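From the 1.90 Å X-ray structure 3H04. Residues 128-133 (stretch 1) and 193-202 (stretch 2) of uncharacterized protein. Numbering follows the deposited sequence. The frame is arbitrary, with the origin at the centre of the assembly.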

# COMPACT_ATOMS: atom_id res chain seq x y z
N TYR A 128 3.39 7.15 -0.29
CA TYR A 128 4.67 7.81 -0.37
C TYR A 128 5.56 7.00 -1.28
O TYR A 128 5.33 5.83 -1.46
CB TYR A 128 5.31 7.92 1.01
CG TYR A 128 5.25 6.68 1.88
CD1 TYR A 128 6.30 5.77 1.91
CD2 TYR A 128 4.11 6.39 2.65
CE1 TYR A 128 6.25 4.62 2.70
CE2 TYR A 128 4.05 5.24 3.49
CZ TYR A 128 5.14 4.39 3.50
OH TYR A 128 5.11 3.26 4.25
N SER A 129 6.60 7.64 -1.81
CA SER A 129 7.54 7.01 -2.77
C SER A 129 8.95 6.78 -2.18
O SER A 129 9.90 6.43 -2.89
CB SER A 129 7.67 7.94 -3.98
OG SER A 129 8.28 9.20 -3.64
N ARG A 130 9.09 7.11 -0.90
CA ARG A 130 10.41 7.06 -0.26
C ARG A 130 10.21 6.87 1.24
O ARG A 130 9.17 7.26 1.78
CB ARG A 130 11.18 8.35 -0.56
CG ARG A 130 10.31 9.57 -0.26
CD ARG A 130 10.96 10.91 -0.52
NE ARG A 130 10.01 11.98 -0.17
CZ ARG A 130 10.28 13.28 -0.34
NH1 ARG A 130 11.43 13.66 -0.84
NH2 ARG A 130 9.39 14.20 0.01
N ILE A 131 11.18 6.23 1.89
CA ILE A 131 11.21 6.11 3.36
C ILE A 131 12.22 7.04 4.02
O ILE A 131 12.10 7.32 5.22
CB ILE A 131 11.44 4.67 3.84
CG1 ILE A 131 12.69 4.06 3.26
CG2 ILE A 131 10.24 3.81 3.42
CD1 ILE A 131 13.00 2.71 3.83
N ASN A 132 13.19 7.53 3.25
CA ASN A 132 14.23 8.42 3.74
C ASN A 132 13.70 9.83 3.77
O ASN A 132 14.08 10.64 2.93
CB ASN A 132 15.49 8.36 2.86
CG ASN A 132 16.61 9.23 3.40
OD1 ASN A 132 16.59 9.65 4.56
ND2 ASN A 132 17.60 9.50 2.56
N THR A 133 12.85 10.13 4.75
CA THR A 133 12.21 11.45 4.82
C THR A 133 12.09 11.79 6.32
O THR A 133 12.04 10.89 7.17
CB THR A 133 10.82 11.46 4.00
OG1 THR A 133 10.31 10.12 3.78
CG2 THR A 133 10.98 12.00 2.66
N ASP A 193 20.57 -0.24 4.71
CA ASP A 193 20.68 1.18 4.42
C ASP A 193 19.39 1.71 3.83
O ASP A 193 19.12 1.56 2.63
CB ASP A 193 21.82 1.47 3.47
CG ASP A 193 22.06 2.97 3.30
OD1 ASP A 193 21.29 3.80 3.90
OD2 ASP A 193 23.02 3.31 2.60
N TYR A 194 18.59 2.32 4.68
CA TYR A 194 17.28 2.86 4.28
C TYR A 194 17.40 4.03 3.31
O TYR A 194 16.38 4.45 2.75
CB TYR A 194 16.49 3.30 5.51
CG TYR A 194 17.07 4.53 6.16
CD1 TYR A 194 16.59 5.80 5.85
CD2 TYR A 194 18.11 4.45 7.08
CE1 TYR A 194 17.13 6.93 6.41
CE2 TYR A 194 18.66 5.59 7.66
CZ TYR A 194 18.16 6.83 7.32
OH TYR A 194 18.70 7.98 7.88
N THR A 195 18.60 4.58 3.11
CA THR A 195 18.78 5.71 2.16
C THR A 195 19.03 5.26 0.73
O THR A 195 19.22 6.08 -0.16
CB THR A 195 19.97 6.62 2.53
OG1 THR A 195 21.19 5.90 2.33
CG2 THR A 195 19.89 7.11 4.00
N ASP A 196 19.08 3.94 0.52
CA ASP A 196 19.44 3.34 -0.74
C ASP A 196 18.34 3.48 -1.79
O ASP A 196 17.15 3.44 -1.46
CB ASP A 196 19.78 1.86 -0.46
CG ASP A 196 20.28 1.13 -1.66
OD1 ASP A 196 21.52 0.93 -1.74
OD2 ASP A 196 19.47 0.76 -2.54
N SER A 197 18.73 3.64 -3.06
CA SER A 197 17.72 3.94 -4.12
C SER A 197 16.73 2.82 -4.32
O SER A 197 15.63 3.05 -4.82
CB SER A 197 18.39 4.30 -5.45
OG SER A 197 19.00 3.15 -6.00
N LYS A 198 17.07 1.62 -3.88
CA LYS A 198 16.07 0.54 -3.82
C LYS A 198 14.76 0.96 -3.14
O LYS A 198 13.67 0.58 -3.60
CB LYS A 198 16.65 -0.68 -3.12
CG LYS A 198 15.74 -1.88 -3.17
CD LYS A 198 16.34 -3.09 -2.52
CE LYS A 198 15.34 -4.25 -2.57
NZ LYS A 198 16.01 -5.49 -2.09
N TYR A 199 14.86 1.71 -2.04
CA TYR A 199 13.71 2.02 -1.19
C TYR A 199 13.16 3.45 -1.37
O TYR A 199 12.21 3.81 -0.68
CB TYR A 199 14.08 1.82 0.29
CG TYR A 199 14.91 0.57 0.56
CD1 TYR A 199 14.35 -0.70 0.47
CD2 TYR A 199 16.26 0.68 0.88
CE1 TYR A 199 15.13 -1.84 0.74
CE2 TYR A 199 17.06 -0.45 1.11
CZ TYR A 199 16.49 -1.70 1.04
OH TYR A 199 17.29 -2.78 1.26
N ASN A 200 13.76 4.22 -2.27
CA ASN A 200 13.52 5.64 -2.46
C ASN A 200 13.49 5.90 -3.96
O ASN A 200 14.56 5.81 -4.64
CB ASN A 200 14.61 6.44 -1.78
CG ASN A 200 14.69 6.11 -0.34
OD1 ASN A 200 15.54 5.31 0.10
ND2 ASN A 200 13.71 6.61 0.41
N ILE A 201 12.32 6.18 -4.51
CA ILE A 201 12.20 6.25 -5.98
C ILE A 201 12.81 7.55 -6.47
O ILE A 201 12.34 8.64 -6.10
CB ILE A 201 10.74 6.09 -6.46
CG1 ILE A 201 10.17 4.77 -6.02
CG2 ILE A 201 10.64 6.13 -7.99
CD1 ILE A 201 8.67 4.62 -6.39
N ALA A 202 13.89 7.46 -7.26
CA ALA A 202 14.64 8.63 -7.71
C ALA A 202 13.81 9.52 -8.66
O ALA A 202 12.89 9.03 -9.31
CB ALA A 202 15.96 8.22 -8.42
O HOH W 1 10.96 9.57 -4.10

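Two irregular segments, at least 62 residues apart in sequence wherever they touch, bury 417 Å² between them. One direct backbone hydrogen bond ties them: Ile201 N donates to Ser129 O at 2.9 Å, with an N-H...O angle of 173° that is almost straight. Beside it a water bridges the segments, 2.7 Å from Ser129 OG and donating to Ile201 O at 2.6 Å. The p rotamer of Ser129 (chi1 65°) places its hydroxyl within reach of this water, so a small polar side chain in a buried position has a partner. Ile201, chi1 m and chi2 t, is extended, and its CD1 lies 4.2 Å from Ser129 CB.

The CA atoms come closest at Arg130 and Asn200, 4.1 Å apart. Arg130 starts out sideways, and with chi1 p and chi2 and chi3 both t its straight chain leads away from the contact; NE and NH2 are hydrogen-bonded elsewhere in the structure. What remains beside Asn200 is the base of the side chain. Asn200, in the m rotamer, carries its amide between the segments: the modelled ND2 is 3.0 Å from both Ile131 N and Asn132 N, and OD1 is 2.9 Å from Tyr194 O and from Asp196 O. The amide is probably turned over in the model, so its hydrogen bonding is left open.

Ile131 supplies the apolar part. Its CA-to-CB bond points sideways, but chi1 p and chi2 t bring the end of the chain nearer, and CD1 packs 3.9 Å from Tyr194 CB and 3.8 Å from Tyr199 CB. An aliphatic chain suits this buried site, where it meets the carbon bases of two tyrosines. Tyr199, chi1 m, sends its own end away, and its OH is hydrogen-bonded elsewhere.

The CA-to-CB bond of Asn132 points toward the other segment and, with chi1 t, its amide meets Tyr194 and Thr195: OD1 sits near the plane of the Tyr194 ring, at its edge, 3.3 Å from CE1, while ND2 lies 3.6 Å from Thr195 CG2. Tyr194, chi1 p, brings its ring nearer to make this contact.

The start of the second segment is held locally. A type I turn from Asp193 to Asp196 is braced by Asp193 OD1, which accepts from Thr195 N at 2.9 Å and, with Thr195 in its p rotamer, from Thr195 OG1 at 2.6 Å.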